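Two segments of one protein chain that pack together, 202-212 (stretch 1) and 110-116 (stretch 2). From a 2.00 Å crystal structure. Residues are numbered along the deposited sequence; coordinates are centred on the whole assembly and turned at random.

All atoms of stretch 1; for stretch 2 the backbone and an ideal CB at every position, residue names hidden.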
# COMPACT_ATOMS: atom_id res chain seq x y z
N GLU A 202 -14.10 -1.72 -20.93
CA GLU A 202 -14.00 -2.74 -19.88
C GLU A 202 -15.34 -3.39 -19.57
O GLU A 202 -15.41 -4.58 -19.25
CB GLU A 202 -13.38 -2.13 -18.62
CG GLU A 202 -11.87 -1.97 -18.72
CD GLU A 202 -11.26 -1.40 -17.45
OE1 GLU A 202 -11.87 -1.56 -16.37
OE2 GLU A 202 -10.16 -0.81 -17.54
N VAL A 203 -16.41 -2.61 -19.64
CA VAL A 203 -17.75 -3.13 -19.39
C VAL A 203 -18.06 -4.20 -20.44
O VAL A 203 -18.49 -5.31 -20.12
CB VAL A 203 -18.83 -2.01 -19.45
CG1 VAL A 203 -20.22 -2.60 -19.55
CG2 VAL A 203 -18.73 -1.12 -18.22
N LEU A 204 -17.85 -3.85 -21.71
CA LEU A 204 -18.13 -4.78 -22.80
C LEU A 204 -17.29 -6.06 -22.72
O LEU A 204 -17.76 -7.14 -23.08
CB LEU A 204 -17.89 -4.09 -24.14
CG LEU A 204 -18.87 -2.98 -24.51
CD1 LEU A 204 -18.43 -2.31 -25.80
CD2 LEU A 204 -20.27 -3.56 -24.64
N LYS A 205 -16.05 -5.92 -22.25
CA LYS A 205 -15.14 -7.05 -22.12
C LYS A 205 -15.62 -7.95 -20.99
O LYS A 205 -15.72 -9.18 -21.14
CB LYS A 205 -13.72 -6.56 -21.82
CG LYS A 205 -12.66 -7.66 -21.81
CD LYS A 205 -12.33 -8.15 -23.21
CE LYS A 205 -11.10 -9.06 -23.23
NZ LYS A 205 -10.66 -9.39 -24.62
N HIS A 206 -15.91 -7.33 -19.85
CA HIS A 206 -16.37 -8.05 -18.67
C HIS A 206 -17.65 -8.83 -18.97
O HIS A 206 -17.89 -9.88 -18.37
CB HIS A 206 -16.64 -7.07 -17.53
CG HIS A 206 -16.92 -7.72 -16.22
ND1 HIS A 206 -15.95 -8.40 -15.50
CD2 HIS A 206 -18.06 -7.82 -15.50
CE1 HIS A 206 -16.49 -8.89 -14.40
NE2 HIS A 206 -17.77 -8.55 -14.37
N LEU A 207 -18.46 -8.32 -19.89
CA LEU A 207 -19.72 -8.96 -20.25
C LEU A 207 -19.70 -9.47 -21.68
O LEU A 207 -20.74 -9.58 -22.33
CB LEU A 207 -20.88 -7.96 -20.09
CG LEU A 207 -21.02 -7.25 -18.74
CD1 LEU A 207 -22.17 -6.24 -18.80
CD2 LEU A 207 -21.28 -8.28 -17.65
N GLN A 208 -18.50 -9.78 -22.17
CA GLN A 208 -18.34 -10.25 -23.54
C GLN A 208 -19.24 -11.43 -23.92
O GLN A 208 -19.50 -12.32 -23.11
CB GLN A 208 -16.87 -10.59 -23.81
CG GLN A 208 -16.35 -11.80 -23.05
CD GLN A 208 -14.87 -12.04 -23.31
OE1 GLN A 208 -14.42 -12.08 -24.46
NE2 GLN A 208 -14.10 -12.21 -22.24
N GLY A 209 -19.71 -11.41 -25.17
CA GLY A 209 -20.55 -12.47 -25.68
C GLY A 209 -21.99 -12.51 -25.18
O GLY A 209 -22.76 -13.38 -25.61
N LEU A 210 -22.37 -11.58 -24.31
CA LEU A 210 -23.72 -11.57 -23.77
C LEU A 210 -24.61 -10.45 -24.27
O LEU A 210 -24.12 -9.36 -24.60
CB LEU A 210 -23.67 -11.45 -22.24
CG LEU A 210 -22.92 -12.47 -21.39
CD1 LEU A 210 -22.98 -12.03 -19.94
CD2 LEU A 210 -23.54 -13.85 -21.57
N PRO A 211 -25.92 -10.71 -24.37
CA PRO A 211 -26.82 -9.65 -24.83
C PRO A 211 -26.83 -8.71 -23.63
O PRO A 211 -26.69 -9.15 -22.48
CB PRO A 211 -28.14 -10.38 -25.02
CG PRO A 211 -28.06 -11.53 -24.06
CD PRO A 211 -26.64 -11.99 -24.23
N LEU A 212 -27.00 -7.42 -23.86
CA LEU A 212 -26.96 -6.48 -22.75
C LEU A 212 -28.23 -5.70 -22.46
O LEU A 212 -28.90 -5.22 -23.38
CB LEU A 212 -25.83 -5.48 -23.00
CG LEU A 212 -24.44 -6.09 -23.23
CD1 LEU A 212 -23.48 -4.97 -23.63
CD2 LEU A 212 -23.96 -6.79 -21.97
N UNK A 110 -32.82 -16.31 -20.69
CA UNK A 110 -31.43 -16.50 -21.09
C UNK A 110 -30.49 -15.63 -20.28
O UNK A 110 -30.91 -14.69 -19.60
CB UNK A 110 -31.26 -16.20 -22.58
N UNK A 111 -29.20 -15.96 -20.34
CA UNK A 111 -28.17 -15.23 -19.62
C UNK A 111 -27.94 -13.86 -20.26
O UNK A 111 -27.61 -13.78 -21.44
CB UNK A 111 -26.87 -16.03 -19.59
N UNK A 112 -28.12 -12.80 -19.49
CA UNK A 112 -27.92 -11.45 -20.01
C UNK A 112 -27.02 -10.63 -19.10
O UNK A 112 -27.01 -10.84 -17.88
CB UNK A 112 -29.27 -10.74 -20.19
N UNK A 113 -26.27 -9.71 -19.68
CA UNK A 113 -25.41 -8.86 -18.88
C UNK A 113 -26.23 -7.64 -18.50
O UNK A 113 -27.11 -7.22 -19.26
CB UNK A 113 -24.13 -8.47 -19.63
N UNK A 114 -25.98 -7.07 -17.33
CA UNK A 114 -26.72 -5.90 -16.88
C UNK A 114 -25.80 -4.72 -16.61
O UNK A 114 -24.89 -4.81 -15.79
CB UNK A 114 -27.52 -6.23 -15.62
N UNK A 115 -26.03 -3.62 -17.32
CA UNK A 115 -25.23 -2.42 -17.13
C UNK A 115 -26.13 -1.45 -16.37
O UNK A 115 -27.08 -0.91 -16.93
CB UNK A 115 -24.74 -1.84 -18.45
N UNK A 116 -25.84 -1.27 -15.08
CA UNK A 116 -26.64 -0.41 -14.20
C UNK A 116 -25.95 0.95 -14.09
O UNK A 116 -24.91 1.08 -13.44
CB UNK A 116 -26.82 -1.04 -12.82

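Stretch 1 leaves its helix at Leu 207, passes through a type II turn from Leu 207 to Leu 210, and at Leu 212 pairs in parallel with position 113 of stretch 2. The side chains of Val 203, Leu 207 and Leu 210 point toward stretch 2.

At position 110 the CA-to-CB bond points toward stretch 1, but no atom of that stretch lies within 5.5 Å of the ideal CB. Many side chains would fit. The residue is Arg 110, which makes no contact here.

Position 111 directs its CB sideways, 4.4 Å from CD2 of Leu 210. Stretch 1 offers this site a methyl group but no charge, which suits an aliphatic side chain or the methylene part of a long polar one. Arg 111 is of the second kind: its extended chain brings CD to 3.5 Å from CD2 of Leu 210, and the same methyl lies over one face of the guanidinium.

Position 112 also points sideways, its ideal CB 3.8 Å from O of Pro 211. With phi/psi of -130/149 the backbone is extended, which favours beta-branched residues, and the proline ring nearby favours an apolar one; valine or isoleucine would serve. Val 112 packs CG1 3.7 Å from CG of Pro 211.

Position 113 is the most restrictive. An ideal CB here would lie 2.9 Å from CD2 of Leu 212, a clash, and a tight 3.1 Å from CD1 of Leu 207, with CD1 of Leu 210 a further neighbour at 3.8 Å. The phi of -90° does not itself demand glycine; CD2 of Leu 212 and CD1 of Leu 207 leave no room for a side chain. Gly 113 lets the leucines close over its backbone, CD1 of Leu 207 reaching 4.2 Å from its CA. Its N donates a nearly straight hydrogen bond to O of Pro 211 (2.9 Å, 167°), while its O receives a CA-H...O contact from CA of Leu 212 at 3.6 Å.

Position 114 points away from stretch 1, which therefore sets little limit on it; strand geometry favours a beta-branched residue, and Val 114 is found.

Position 115 turns back toward stretch 1, its ideal CB 4.7 Å from CG1 of Val 203 and 5.1 Å from CD1 of Leu 207. That gap calls for a medium-sized aliphatic group, such as valine, isoleucine or leucine. Val 115 fills it with CG2, 3.9 Å from both CG1 of Val 203 and CD1 of Leu 207.

Position 116 is out of reach, so stretch 1 does not select its residue, Trp 116.

Stretch 2 (110-116) RRVGVVW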
# COMPACT_ATOMS: atom_id res chain seq x y z
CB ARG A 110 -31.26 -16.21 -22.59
CG ARG A 110 -29.85 -16.49 -23.13
CD ARG A 110 -29.27 -17.81 -22.61
NE ARG A 110 -30.12 -18.96 -22.90
CZ ARG A 110 -30.26 -19.52 -24.10
NH1 ARG A 110 -29.60 -19.02 -25.14
NH2 ARG A 110 -31.06 -20.56 -24.27
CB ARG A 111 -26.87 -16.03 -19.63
CG ARG A 111 -25.74 -15.40 -18.84
CD ARG A 111 -24.43 -16.14 -19.05
NE ARG A 111 -23.34 -15.54 -18.29
CZ ARG A 111 -22.06 -15.88 -18.41
NH1 ARG A 111 -21.70 -16.83 -19.26
NH2 ARG A 111 -21.15 -15.28 -17.66
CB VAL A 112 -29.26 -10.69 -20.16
CG1 VAL A 112 -30.21 -11.46 -21.08
CG2 VAL A 112 -29.89 -10.48 -18.78
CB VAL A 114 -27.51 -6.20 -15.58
CG1 VAL A 114 -28.21 -4.92 -15.08
CG2 VAL A 114 -28.54 -7.30 -15.84
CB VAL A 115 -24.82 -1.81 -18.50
CG1 VAL A 115 -23.93 -0.59 -18.28
CG2 VAL A 115 -24.08 -2.85 -19.35
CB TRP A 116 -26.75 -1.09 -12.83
CG TRP A 116 -27.91 -0.69 -11.97
CD1 TRP A 116 -27.93 0.31 -11.03
CD2 TRP A 116 -29.21 -1.32 -11.91
NE1 TRP A 116 -29.14 0.32 -10.37
CE2 TRP A 116 -29.93 -0.65 -10.88
CE3 TRP A 116 -29.80 -2.38 -12.60
CZ2 TRP A 116 -31.26 -1.03 -10.56
CZ3 TRP A 116 -31.12 -2.74 -12.27
CH2 TRP A 116 -31.83 -2.07 -11.25
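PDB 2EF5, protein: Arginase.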